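Local coordinates for protein phospholipase C-beta (PLC-beta) (Sepia officinalis, PDB 3QR0) that is a multidomain phospholipase C of the beta class, combining a PH domain, EF-hand-like helical modules, a TIM-barrel-type core formed by X and Y regions, and a C2 domain, at residues A[323-328]-A[615-620]; A[454-459]-A[566-571]; A[153-158]-A[219-224]; A[161-166]-A[211-216]; A[233-238]-A[242-247]. All coordinates share one frame; numbering follows the deposited sequence.

Overall arrangement
Along the chain, the EF-hand-like helices come first (contacts 3, 4 and 5), and the X and Y regions of the TIM-barrel-type core follow (contacts 1 and 2). Contacts 3 and 4 both join helix 151-165 to the 211-225 region, with centres 11 Å apart; Phe215 packs on Trp155 and Glu156 between them. In sequence, contact 4 falls between the two segments of contact 3, and contact 2 between those of contact 1. Contact 5 lies about 23 Å from contact 3, centre to centre. Contacts 1 and 2, 15 Å apart at their centres, touch through Leu327 and Thr458, and both tie X to Y. About 48 Å separates the centres of contacts 2 and 3, so the set samples two distinct modules of one chain.

Contact 1: A[323-328]-A[615-620]; sequences ANMKLT and EYNGCS
Two loops, one from the X region and one from the Y region of the TIM-barrel-type core, are joined here by the carboxamide of Asn617, which meets Ala323 and Met325. Its OD1 accepts the backbone N-H of Ala323 (N to OD1 3.0 Å, 159° at the hydrogen), the donor coming in somewhat tilted from the carbonyl plane. The same oxygen lies 3.2 Å from Ala323 CB, so the methyl packs beside the bonded pair. At the other end of the amide, ND2 points to Met325 SD at 3.5 Å, a weak hydrogen bond, while its stronger partner is the carbonyl O of Tyr622. Met325 brings its sulfur round to ND2 through the bend at chi2 (-54°), with CG beside the backbone N. With both ends engaged, the amide is fixed in rotation. Behind it, Asn617 O takes two bonds from Ser620, one from N and one from OG, the hydroxyl at 2.8 Å from that O and in the carbonyl plane. Backbone hydrogen bonds between Asn617 and Arg318 and between Gly618 and Leu319 tie the Y loop to helix 316-319, and strand 622-624 flanks the contact, Tyr622 packing on Met325 and Leu623 on Asn617.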
# COMPACT_ATOMS: atom_id res chain seq x y z
N ALA A 323 -4.28 -10.45 12.51
CA ALA A 323 -5.70 -10.29 12.82
C ALA A 323 -6.41 -11.64 12.87
O ALA A 323 -5.97 -12.61 12.25
CB ALA A 323 -6.38 -9.38 11.79
N ASN A 324 -7.49 -11.68 13.64
CA ASN A 324 -8.37 -12.84 13.68
C ASN A 324 -9.07 -12.97 12.33
O ASN A 324 -9.92 -12.14 11.99
CB ASN A 324 -9.39 -12.67 14.81
CG ASN A 324 -10.42 -13.78 14.87
OD1 ASN A 324 -10.30 -14.80 14.21
ND2 ASN A 324 -11.45 -13.57 15.68
N MET A 325 -8.70 -14.00 11.58
CA MET A 325 -9.26 -14.25 10.25
C MET A 325 -10.38 -15.28 10.27
O MET A 325 -10.79 -15.78 9.21
CB MET A 325 -8.15 -14.72 9.29
CG MET A 325 -6.98 -13.74 9.16
SD MET A 325 -7.51 -12.07 8.71
CE MET A 325 -8.17 -12.34 7.07
N LYS A 326 -10.89 -15.59 11.45
CA LYS A 326 -11.88 -16.66 11.62
C LYS A 326 -13.26 -16.14 12.05
O LYS A 326 -13.98 -16.81 12.78
CB LYS A 326 -11.35 -17.71 12.60
CG LYS A 326 -10.02 -18.32 12.16
CD LYS A 326 -9.49 -19.30 13.20
CE LYS A 326 -8.15 -19.88 12.77
NZ LYS A 326 -7.80 -21.12 13.54
N LEU A 327 -13.62 -14.95 11.58
CA LEU A 327 -14.98 -14.44 11.74
C LEU A 327 -15.67 -14.40 10.37
O LEU A 327 -15.01 -14.56 9.34
CB LEU A 327 -14.96 -13.04 12.37
CG LEU A 327 -14.35 -13.00 13.78
CD1 LEU A 327 -14.25 -11.58 14.29
CD2 LEU A 327 -15.15 -13.88 14.75
N THR A 328 -16.98 -14.21 10.38
CA THR A 328 -17.75 -14.11 9.14
C THR A 328 -17.16 -13.07 8.17
O THR A 328 -16.66 -12.04 8.62
CB THR A 328 -19.22 -13.76 9.44
OG1 THR A 328 -19.93 -13.57 8.21
CG2 THR A 328 -19.33 -12.48 10.28
N GLU A 615 -1.92 -2.07 3.53
CA GLU A 615 -0.59 -2.61 3.73
C GLU A 615 -0.55 -3.47 4.99
O GLU A 615 0.18 -4.46 5.06
CB GLU A 615 0.46 -1.51 3.87
CG GLU A 615 1.88 -2.06 3.91
CD GLU A 615 2.95 -1.02 4.10
OE1 GLU A 615 2.64 0.08 4.63
OE2 GLU A 615 4.10 -1.30 3.72
N TYR A 616 -1.36 -3.09 5.98
CA TYR A 616 -1.39 -3.78 7.27
C TYR A 616 -2.11 -5.12 7.19
O TYR A 616 -2.73 -5.45 6.18
CB TYR A 616 -1.98 -2.85 8.34
CG TYR A 616 -1.04 -1.71 8.67
CD1 TYR A 616 -0.05 -1.87 9.62
CD2 TYR A 616 -1.12 -0.50 8.00
CE1 TYR A 616 0.83 -0.84 9.92
CE2 TYR A 616 -0.25 0.54 8.29
CZ TYR A 616 0.73 0.36 9.25
OH TYR A 616 1.61 1.36 9.56
N ASN A 617 -1.99 -5.91 8.25
CA ASN A 617 -2.44 -7.30 8.28
C ASN A 617 -1.84 -8.11 7.13
O ASN A 617 -2.55 -8.81 6.40
CB ASN A 617 -3.97 -7.39 8.30
CG ASN A 617 -4.46 -8.74 8.81
OD1 ASN A 617 -3.90 -9.29 9.76
ND2 ASN A 617 -5.50 -9.27 8.18
N GLY A 618 -0.52 -8.01 6.98
CA GLY A 618 0.24 -8.82 6.03
C GLY A 618 0.00 -8.51 4.57
O GLY A 618 0.31 -9.32 3.70
N CYS A 619 -0.53 -7.32 4.29
CA CYS A 619 -0.99 -6.97 2.95
C CYS A 619 -1.91 -8.07 2.38
O CYS A 619 -1.89 -8.38 1.19
CB CYS A 619 0.21 -6.71 2.02
SG CYS A 619 -0.19 -5.66 0.61
N SER A 620 -2.75 -8.62 3.25
CA SER A 620 -3.67 -9.70 2.89
C SER A 620 -4.89 -9.22 2.11
O SER A 620 -5.59 -10.02 1.49
CB SER A 620 -4.16 -10.39 4.16
OG SER A 620 -4.89 -9.49 4.97

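Contact 2: A[454-459]-A[566-571]; sequences VPLPTP and KQITRI
Leu456 and Ile568 share a first torsion: Leu456 CG and Ile568 CG1 each stand anti to the carbonyl carbon, beside the backbone N (chi1 -64° and -70°), and chi2 is extended in both. This sends Leu456 CD1 and Ile568 CD1 to the same spot, where the methyls meet at 3.9 Å as the two chains pass obliquely. Leu456 CD1 also lies 4.1 Å from Ile568 CG1, so this one branch of the leucine does the touching on its side. The same methyl rests 3.8 Å from the carbonyl O of Lys566, two residues before the isoleucine. That oxygen is not left to carbon alone: a water donates to Lys566 O at 2.7 Å and accepts from Leu456 N at 3.2 Å, linking the two backbones where they do not bond directly.

The contact joins the loop before strand 466-469, in the X region, to the segment that runs into strand 569-572, in the Y region. That strand runs in the parallel sheet between strands 540-545 and 595-596, and Ile568 packs on Met541 and Leu595 from them. Two residues on, Arg570 forms a salt bridge with Glu368, one of the residues of the calcium ion site. On the loop side, Leu456 touches Thr328.

The chemistry is therefore mostly apolar: at this point the X and Y halves of the barrel meet through buried methyl packing, and one water, accepting from Leu456 N and donating to Lys566 O, supplies the polar link.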
# COMPACT_ATOMS: atom_id res chain seq x y z
N VAL A 454 -27.80 -18.77 8.58
CA VAL A 454 -26.47 -19.37 8.55
C VAL A 454 -25.44 -18.32 8.15
O VAL A 454 -25.50 -17.78 7.04
CB VAL A 454 -26.42 -20.55 7.57
CG1 VAL A 454 -25.01 -21.11 7.48
CG2 VAL A 454 -27.40 -21.65 8.00
N PRO A 455 -24.48 -18.03 9.04
CA PRO A 455 -23.51 -16.98 8.71
C PRO A 455 -22.57 -17.35 7.57
O PRO A 455 -22.34 -18.53 7.30
CB PRO A 455 -22.74 -16.78 10.02
CG PRO A 455 -22.93 -18.02 10.80
CD PRO A 455 -24.25 -18.60 10.38
N LEU A 456 -22.04 -16.33 6.90
CA LEU A 456 -21.06 -16.54 5.84
C LEU A 456 -19.83 -17.23 6.42
O LEU A 456 -19.53 -17.04 7.60
CB LEU A 456 -20.65 -15.21 5.22
CG LEU A 456 -21.74 -14.42 4.50
CD1 LEU A 456 -21.35 -12.95 4.35
CD2 LEU A 456 -22.03 -15.05 3.15
N PRO A 457 -19.12 -18.03 5.60
CA PRO A 457 -17.83 -18.58 6.02
C PRO A 457 -16.82 -17.49 6.35
O PRO A 457 -17.07 -16.31 6.07
CB PRO A 457 -17.37 -19.38 4.80
CG PRO A 457 -18.58 -19.63 4.00
CD PRO A 457 -19.48 -18.46 4.24
N THR A 458 -15.69 -17.88 6.94
CA THR A 458 -14.64 -16.93 7.32
C THR A 458 -13.60 -16.84 6.22
O THR A 458 -13.48 -17.75 5.40
CB THR A 458 -13.94 -17.37 8.62
OG1 THR A 458 -13.06 -18.47 8.34
CG2 THR A 458 -14.96 -17.79 9.69
N PRO A 459 -12.82 -15.74 6.19
CA PRO A 459 -11.74 -15.70 5.20
C PRO A 459 -10.80 -16.91 5.32
O PRO A 459 -10.32 -17.43 4.31
CB PRO A 459 -11.02 -14.39 5.52
CG PRO A 459 -12.04 -13.53 6.19
CD PRO A 459 -12.92 -14.48 6.95
N LYS A 566 -24.02 -8.69 9.23
CA LYS A 566 -24.32 -10.04 8.75
C LYS A 566 -24.18 -10.19 7.24
O LYS A 566 -23.81 -11.26 6.76
CB LYS A 566 -25.73 -10.44 9.19
CG LYS A 566 -25.88 -10.57 10.69
CD LYS A 566 -27.30 -10.94 11.08
CE LYS A 566 -27.37 -11.44 12.51
NZ LYS A 566 -28.74 -11.89 12.88
N GLN A 567 -24.48 -9.12 6.50
CA GLN A 567 -24.46 -9.16 5.04
C GLN A 567 -23.43 -8.19 4.48
O GLN A 567 -22.93 -7.32 5.18
CB GLN A 567 -25.85 -8.85 4.47
CG GLN A 567 -26.86 -9.95 4.78
CD GLN A 567 -28.25 -9.63 4.30
OE1 GLN A 567 -29.14 -9.34 5.10
NE2 GLN A 567 -28.46 -9.66 2.99
N ILE A 568 -23.12 -8.37 3.20
CA ILE A 568 -22.08 -7.59 2.54
C ILE A 568 -22.68 -6.50 1.65
O ILE A 568 -23.65 -6.75 0.92
CB ILE A 568 -21.18 -8.51 1.69
CG1 ILE A 568 -20.32 -9.38 2.62
CG2 ILE A 568 -20.29 -7.68 0.75
CD1 ILE A 568 -19.60 -10.49 1.93
N THR A 569 -22.08 -5.31 1.71
CA THR A 569 -22.36 -4.24 0.76
C THR A 569 -21.11 -3.96 -0.07
O THR A 569 -20.01 -3.82 0.47
CB THR A 569 -22.76 -2.92 1.46
OG1 THR A 569 -23.76 -3.17 2.44
CG2 THR A 569 -23.31 -1.91 0.44
N ARG A 570 -21.30 -3.89 -1.38
CA ARG A 570 -20.28 -3.37 -2.27
C ARG A 570 -20.72 -1.98 -2.73
O ARG A 570 -21.90 -1.76 -3.00
CB ARG A 570 -20.09 -4.30 -3.47
CG ARG A 570 -19.08 -3.81 -4.50
CD ARG A 570 -18.75 -4.91 -5.51
NE ARG A 570 -17.78 -4.45 -6.50
CZ ARG A 570 -18.08 -3.76 -7.60
NH1 ARG A 570 -19.33 -3.45 -7.91
NH2 ARG A 570 -17.10 -3.38 -8.42
N ILE A 571 -19.77 -1.06 -2.83
CA ILE A 571 -20.03 0.30 -3.29
C ILE A 571 -19.17 0.54 -4.52
O ILE A 571 -18.05 0.04 -4.59
CB ILE A 571 -19.64 1.34 -2.21
CG1 ILE A 571 -20.18 0.94 -0.84
CG2 ILE A 571 -20.11 2.74 -2.63
CD1 ILE A 571 -21.67 1.16 -0.66
O HOH W 1 -22.64 -13.38 8.02

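Contact 3: A[153-158]-A[219-224]; sequences GEWEKL and FKFYLA
Helices 151-165 and 215-225 cross steeply here, the short axes of 153-158 and 219-224 approaching to 11.5 Å with their directions at 112°. At that spacing one large side chain from the first helix bridges to the second: Trp155, in the EF-hand-like helical module. Its CG is anti to the backbone N (chi1 -162°), which carries the indole out to Phe219, Phe221 and Tyr222.

Tyr222 forms a T-shaped stack with it. The edge of the tyrosine ring is turned to the face of the indole, with planes at 81° and 5.1 Å between the centroids of the tyrosine and the six-membered indole ring; Tyr222 CD1 stands over the centre of that face. Phe221 arrives instead at the indole's edge, its CD2 3.7 Å from Trp155 CZ2, the two side chains crossing at about a right angle. On the pyrrole side Phe219 offers mainly backbone, its CA 3.9 Å from Trp155 NE1, while its ring comes edge-on to Trp155 CD1 more loosely.

The polar ends of these aromatic groups are used elsewhere. Trp155 NE1 donates to the carbonyl of Phe218, whose ring also stacks on the indole, and Tyr222 OH bonds with Gln151 and Arg228. Further out, helix 174-181 covers Leu158 and Phe221, and helix 299-307 places Met307 against Phe219 and Tyr222, so the four touching residues are buried. The base of the tyrosine side chain also touches the indole, Tyr222 CB lying 3.7 Å from Trp155 NE1.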
# COMPACT_ATOMS: atom_id res chain seq x y z
N GLY A 153 17.93 2.17 8.19
CA GLY A 153 17.85 1.08 7.22
C GLY A 153 17.98 1.55 5.78
O GLY A 153 18.59 0.86 4.96
N GLU A 154 17.41 2.71 5.47
CA GLU A 154 17.55 3.29 4.13
C GLU A 154 18.96 3.80 3.88
O GLU A 154 19.44 3.79 2.74
CB GLU A 154 16.54 4.41 3.89
CG GLU A 154 15.10 3.92 3.72
CD GLU A 154 14.86 3.15 2.42
OE1 GLU A 154 15.74 3.12 1.53
OE2 GLU A 154 13.78 2.55 2.29
N TRP A 155 19.62 4.26 4.94
CA TRP A 155 21.01 4.68 4.86
C TRP A 155 21.89 3.46 4.59
O TRP A 155 22.82 3.54 3.79
CB TRP A 155 21.42 5.38 6.16
CG TRP A 155 22.66 6.21 6.04
CD1 TRP A 155 23.82 6.05 6.74
CD2 TRP A 155 22.85 7.34 5.19
NE1 TRP A 155 24.73 7.01 6.36
CE2 TRP A 155 24.16 7.81 5.41
CE3 TRP A 155 22.05 7.99 4.24
CZ2 TRP A 155 24.69 8.91 4.73
CZ3 TRP A 155 22.57 9.09 3.57
CH2 TRP A 155 23.88 9.54 3.82
N GLU A 156 21.57 2.34 5.24
CA GLU A 156 22.27 1.08 5.01
C GLU A 156 22.05 0.54 3.58
O GLU A 156 22.96 -0.02 2.98
CB GLU A 156 21.85 0.04 6.05
CG GLU A 156 22.69 -1.23 6.04
CD GLU A 156 22.17 -2.30 6.98
OE1 GLU A 156 20.94 -2.49 7.06
OE2 GLU A 156 23.00 -2.96 7.64
N LYS A 157 20.84 0.71 3.05
CA LYS A 157 20.55 0.38 1.65
C LYS A 157 21.47 1.14 0.69
O LYS A 157 22.06 0.55 -0.23
CB LYS A 157 19.09 0.69 1.32
CG LYS A 157 18.72 0.50 -0.14
CD LYS A 157 17.21 0.39 -0.32
CE LYS A 157 16.83 0.42 -1.79
NZ LYS A 157 15.37 0.17 -2.00
N LEU A 158 21.60 2.45 0.91
CA LEU A 158 22.53 3.27 0.14
C LEU A 158 23.96 2.77 0.31
O LEU A 158 24.73 2.72 -0.66
CB LEU A 158 22.43 4.74 0.58
CG LEU A 158 23.38 5.74 -0.07
CD1 LEU A 158 23.20 5.75 -1.59
CD2 LEU A 158 23.18 7.13 0.51
N PHE A 219 27.87 6.24 8.77
CA PHE A 219 26.93 6.99 9.62
C PHE A 219 27.54 8.30 10.10
O PHE A 219 26.84 9.31 10.18
CB PHE A 219 26.45 6.17 10.82
CG PHE A 219 25.37 6.86 11.61
CD1 PHE A 219 24.08 6.95 11.11
CD2 PHE A 219 25.66 7.45 12.84
CE1 PHE A 219 23.08 7.60 11.83
CE2 PHE A 219 24.66 8.11 13.57
CZ PHE A 219 23.37 8.18 13.06
N LYS A 220 28.83 8.30 10.40
CA LYS A 220 29.54 9.54 10.75
C LYS A 220 29.50 10.54 9.57
O LYS A 220 29.48 11.75 9.77
CB LYS A 220 30.99 9.23 11.17
CG LYS A 220 31.60 10.26 12.12
CD LYS A 220 33.04 9.91 12.52
CE LYS A 220 33.74 11.11 13.14
NZ LYS A 220 35.17 10.83 13.50
N PHE A 221 29.47 10.02 8.34
CA PHE A 221 29.27 10.85 7.15
C PHE A 221 27.88 11.50 7.16
O PHE A 221 27.76 12.69 6.87
CB PHE A 221 29.51 10.02 5.88
CG PHE A 221 29.02 10.66 4.61
CD1 PHE A 221 29.54 11.87 4.18
CD2 PHE A 221 28.07 10.03 3.82
CE1 PHE A 221 29.10 12.46 2.99
CE2 PHE A 221 27.62 10.60 2.64
CZ PHE A 221 28.14 11.82 2.22
N TYR A 222 26.85 10.73 7.51
CA TYR A 222 25.50 11.28 7.71
C TYR A 222 25.52 12.43 8.72
O TYR A 222 24.95 13.49 8.47
CB TYR A 222 24.53 10.19 8.19
CG TYR A 222 23.10 10.66 8.40
CD1 TYR A 222 22.13 10.45 7.43
CD2 TYR A 222 22.72 11.32 9.57
CE1 TYR A 222 20.82 10.89 7.61
CE2 TYR A 222 21.42 11.76 9.76
CZ TYR A 222 20.47 11.54 8.78
OH TYR A 222 19.18 11.97 8.96
N LEU A 223 26.19 12.21 9.85
CA LEU A 223 26.30 13.23 10.90
C LEU A 223 27.00 14.49 10.38
O LEU A 223 26.59 15.61 10.71
CB LEU A 223 27.06 12.69 12.12
CG LEU A 223 26.44 11.51 12.87
CD1 LEU A 223 27.34 11.08 14.04
CD2 LEU A 223 25.05 11.87 13.38
N ALA A 224 28.03 14.30 9.57
CA ALA A 224 28.77 15.41 8.96
C ALA A 224 27.99 16.12 7.84
O ALA A 224 28.23 17.30 7.58
CB ALA A 224 30.10 14.92 8.41

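Contact 4: A[161-166]-A[211-216]; sequences RLTTVE and KAFDFD
Phe213 meets Thr163 and Leu162 with the edge of its ring, in the EF-hand-like module. Thr163 CG2 comes closest, 3.4 Å from Phe213 CD2 and near the ring plane; Leu162 CD1 follows at 3.9 Å from Phe213 CZ, its side chain about perpendicular to the phenylalanine. Thr163 can present its methyl because CG2 lies anti to the carbonyl carbon, while OG1 turns back to bond with the carbonyl of Tyr159 in its own helix (chi1 62°). Tyr159 has a second role, its OH bonding to Phe213 O, and Trp200 stacks on the Phe213 ring.

One layer back, the helix widens into a pi-type turn at 161-165, Glu166 N bonding to Arg161 O at 3.0 Å. Across that turn Arg161 grips Glu166 side-on, NE and NH2 both reaching OE2, the NH2 bond 3.0 Å long. The acceptor lies in the guanidinium plane, and Lys179 pairs with Glu166 OE1. On the opposite segment Asp214 is the N-cap of helix 215-225, so Phe213 sits just before a helix start. The contact therefore joins the later part of helix 151-165 to the N-terminal end of helix 215-225, with helix 174-181 against Leu162 and strand 51-54 against Arg161 and Val165.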
# COMPACT_ATOMS: atom_id res chain seq x y z
N ARG A 161 24.38 -0.26 -1.78
CA ARG A 161 24.48 0.13 -3.17
C ARG A 161 25.91 0.55 -3.49
O ARG A 161 26.50 0.10 -4.48
CB ARG A 161 23.52 1.27 -3.51
CG ARG A 161 23.39 1.44 -5.01
CD ARG A 161 22.67 2.69 -5.42
NE ARG A 161 23.03 3.07 -6.79
CZ ARG A 161 22.34 3.91 -7.56
NH1 ARG A 161 21.21 4.46 -7.14
NH2 ARG A 161 22.79 4.17 -8.78
N LEU A 162 26.47 1.41 -2.64
CA LEU A 162 27.82 1.93 -2.85
C LEU A 162 28.91 0.86 -2.81
O LEU A 162 29.88 0.94 -3.58
CB LEU A 162 28.13 3.04 -1.84
CG LEU A 162 27.34 4.33 -2.05
CD1 LEU A 162 27.56 5.28 -0.89
CD2 LEU A 162 27.71 5.00 -3.37
N THR A 163 28.76 -0.13 -1.94
CA THR A 163 29.78 -1.16 -1.75
C THR A 163 29.56 -2.44 -2.59
O THR A 163 30.38 -3.35 -2.54
CB THR A 163 29.91 -1.56 -0.26
OG1 THR A 163 28.68 -2.11 0.21
CG2 THR A 163 30.29 -0.34 0.57
N THR A 164 28.46 -2.51 -3.34
CA THR A 164 28.23 -3.65 -4.23
C THR A 164 28.01 -3.19 -5.67
O THR A 164 28.78 -3.55 -6.55
CB THR A 164 27.04 -4.53 -3.76
OG1 THR A 164 25.81 -3.82 -3.92
CG2 THR A 164 27.22 -4.92 -2.30
N VAL A 165 26.97 -2.39 -5.90
CA VAL A 165 26.64 -1.93 -7.25
C VAL A 165 27.69 -0.98 -7.82
O VAL A 165 28.15 -1.16 -8.95
CB VAL A 165 25.27 -1.22 -7.30
CG1 VAL A 165 24.95 -0.77 -8.73
CG2 VAL A 165 24.17 -2.11 -6.76
N GLU A 166 28.06 0.02 -7.03
CA GLU A 166 28.94 1.10 -7.49
C GLU A 166 30.43 0.83 -7.26
O GLU A 166 31.27 1.61 -7.72
CB GLU A 166 28.58 2.41 -6.80
CG GLU A 166 27.12 2.81 -6.93
CD GLU A 166 26.68 3.01 -8.37
OE1 GLU A 166 27.53 3.41 -9.20
OE2 GLU A 166 25.49 2.77 -8.66
N LYS A 211 38.08 -1.12 2.69
CA LYS A 211 38.56 -1.28 4.07
C LYS A 211 38.16 -0.10 4.94
O LYS A 211 37.66 -0.28 6.05
CB LYS A 211 40.08 -1.43 4.10
CG LYS A 211 40.62 -2.69 3.45
CD LYS A 211 42.08 -2.55 3.06
CE LYS A 211 42.55 -3.74 2.24
NZ LYS A 211 43.99 -3.65 1.89
N ALA A 212 38.37 1.11 4.43
CA ALA A 212 38.07 2.34 5.17
C ALA A 212 36.59 2.73 5.12
O ALA A 212 36.16 3.63 5.83
CB ALA A 212 38.92 3.49 4.64
N PHE A 213 35.82 2.04 4.27
CA PHE A 213 34.42 2.38 4.03
C PHE A 213 33.49 1.42 4.79
O PHE A 213 32.75 0.64 4.19
CB PHE A 213 34.14 2.33 2.52
CG PHE A 213 32.94 3.12 2.10
CD1 PHE A 213 33.02 4.50 1.91
CD2 PHE A 213 31.73 2.49 1.85
CE1 PHE A 213 31.91 5.23 1.50
CE2 PHE A 213 30.61 3.22 1.44
CZ PHE A 213 30.71 4.59 1.27
N ASP A 214 33.54 1.49 6.12
CA ASP A 214 32.65 0.72 6.99
C ASP A 214 31.36 1.49 7.25
O ASP A 214 31.33 2.72 7.14
CB ASP A 214 33.34 0.39 8.31
CG ASP A 214 33.76 1.63 9.08
OD1 ASP A 214 34.78 2.24 8.71
OD2 ASP A 214 33.06 1.99 10.05
N PHE A 215 30.30 0.78 7.63
CA PHE A 215 28.99 1.42 7.84
C PHE A 215 28.99 2.47 8.97
O PHE A 215 28.36 3.51 8.84
CB PHE A 215 27.88 0.40 8.09
CG PHE A 215 26.53 1.02 8.27
CD1 PHE A 215 25.88 1.61 7.19
CD2 PHE A 215 25.91 1.06 9.51
CE1 PHE A 215 24.64 2.22 7.34
CE2 PHE A 215 24.67 1.66 9.67
CZ PHE A 215 24.03 2.24 8.58
N ASP A 216 29.69 2.19 10.06
CA ASP A 216 29.67 3.13 11.20
C ASP A 216 30.34 4.45 10.84
O ASP A 216 29.89 5.51 11.28
CB ASP A 216 30.30 2.50 12.45
CG ASP A 216 29.39 1.46 13.09
OD1 ASP A 216 28.19 1.41 12.74
OD2 ASP A 216 29.87 0.68 13.95

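Contact 5: A[233-238]-A[242-247]; sequences GIFKEL and KGNITT
Phe235 is the first residue of helix 230-238 to touch the 242-247 segment, in an EF-hand-like helix-loop-helix whose loop carries the short strand 245-246. With chi1 at -174° the ring extends away from its own backbone N and over to the loop, although CB points neither toward the loop nor away from it. Ile245 packs along the CD1-CE1 side, CG1 3.6 Å from Phe235 CE1 and CD1 3.7 Å from Phe235 CD1. Past CZ, the ring borders the loop backbone, with Gly243 O 3.7 Å from Phe235 CE2. Asn244 adds its side chain there, OD1 3.9 Å from Phe235 CZ and the amide plane turned 68° from the ring, while its ND2 is bonded to Gln296.

One turn further along the helix, Leu238 is the next to meet the loop, through its CB; the side chain also touches Phe253 and Met257 of helix 247-257. Leu302 of helix 299-307 touches Phe235, Leu238 and Ile245, so all three share one hydrophobic core. The short, weakly bonded strand 245-246 pairs antiparallel with 296-297, Ile245 bonding to Leu297, consistent with paired EF-hand loops. Where the helix gives way to the loop, Ile245 CD1 rests 3.9 Å from Leu238 CB.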
# COMPACT_ATOMS: atom_id res chain seq x y z
N GLY A 233 18.18 20.69 20.94
CA GLY A 233 17.07 21.00 21.83
C GLY A 233 16.39 19.75 22.37
O GLY A 233 16.01 19.70 23.54
N ILE A 234 16.23 18.73 21.53
CA ILE A 234 15.60 17.48 21.95
C ILE A 234 16.49 16.73 22.96
O ILE A 234 16.00 16.19 23.95
CB ILE A 234 15.28 16.57 20.75
CG1 ILE A 234 14.16 17.20 19.91
CG2 ILE A 234 14.87 15.18 21.21
CD1 ILE A 234 13.98 16.55 18.54
N PHE A 235 17.79 16.72 22.71
CA PHE A 235 18.75 16.12 23.63
C PHE A 235 18.72 16.82 25.00
O PHE A 235 18.70 16.15 26.04
CB PHE A 235 20.16 16.18 23.04
CG PHE A 235 21.18 15.46 23.85
CD1 PHE A 235 21.20 14.07 23.88
CD2 PHE A 235 22.13 16.16 24.58
CE1 PHE A 235 22.15 13.39 24.63
CE2 PHE A 235 23.08 15.49 25.33
CZ PHE A 235 23.09 14.10 25.36
N LYS A 236 18.69 18.15 25.00
CA LYS A 236 18.59 18.94 26.23
C LYS A 236 17.32 18.58 27.01
O LYS A 236 17.36 18.41 28.23
CB LYS A 236 18.59 20.43 25.89
CG LYS A 236 18.52 21.37 27.09
CD LYS A 236 18.69 22.82 26.67
CE LYS A 236 18.71 23.77 27.86
NZ LYS A 236 17.38 23.85 28.53
N GLU A 237 16.21 18.46 26.29
CA GLU A 237 14.91 18.07 26.85
C GLU A 237 14.97 16.70 27.54
O GLU A 237 14.60 16.58 28.71
CB GLU A 237 13.86 18.06 25.72
CG GLU A 237 12.44 17.64 26.12
CD GLU A 237 11.53 17.44 24.90
OE1 GLU A 237 11.94 16.77 23.93
OE2 GLU A 237 10.38 17.94 24.90
N LEU A 238 15.45 15.68 26.82
CA LEU A 238 15.46 14.30 27.34
C LEU A 238 16.50 14.06 28.43
O LEU A 238 16.32 13.19 29.28
CB LEU A 238 15.65 13.29 26.20
CG LEU A 238 14.61 13.32 25.08
CD1 LEU A 238 14.81 12.14 24.14
CD2 LEU A 238 13.20 13.35 25.64
N LYS A 242 21.15 17.76 32.16
CA LYS A 242 22.07 17.26 33.19
C LYS A 242 23.34 16.61 32.63
O LYS A 242 24.16 16.08 33.38
CB LYS A 242 21.35 16.25 34.09
CG LYS A 242 20.18 16.84 34.86
CD LYS A 242 19.81 15.98 36.06
CE LYS A 242 18.54 16.48 36.74
NZ LYS A 242 18.42 15.98 38.14
N GLY A 243 23.51 16.66 31.31
CA GLY A 243 24.65 16.02 30.64
C GLY A 243 24.12 14.97 29.69
O GLY A 243 23.15 15.21 28.99
N ASN A 244 24.75 13.80 29.68
CA ASN A 244 24.29 12.70 28.84
C ASN A 244 22.94 12.14 29.31
O ASN A 244 22.53 12.34 30.45
CB ASN A 244 25.34 11.60 28.76
CG ASN A 244 26.55 11.99 27.91
OD1 ASN A 244 26.42 12.73 26.94
ND2 ASN A 244 27.71 11.48 28.28
N ILE A 245 22.25 11.46 28.40
CA ILE A 245 21.00 10.77 28.74
C ILE A 245 21.38 9.49 29.47
O ILE A 245 22.03 8.61 28.89
CB ILE A 245 20.17 10.44 27.48
CG1 ILE A 245 19.73 11.73 26.76
CG2 ILE A 245 18.93 9.62 27.85
CD1 ILE A 245 19.06 11.48 25.42
N THR A 246 21.00 9.39 30.74
CA THR A 246 21.28 8.20 31.55
C THR A 246 20.32 7.06 31.19
O THR A 246 19.30 7.28 30.53
CB THR A 246 21.17 8.49 33.06
OG1 THR A 246 19.81 8.82 33.39
CG2 THR A 246 22.09 9.65 33.46
N THR A 247 20.65 5.85 31.62
CA THR A 247 19.80 4.67 31.43
C THR A 247 18.36 4.91 31.89
O THR A 247 17.41 4.57 31.18
CB THR A 247 20.36 3.45 32.18
OG1 THR A 247 21.65 3.12 31.65
CG2 THR A 247 19.43 2.24 32.04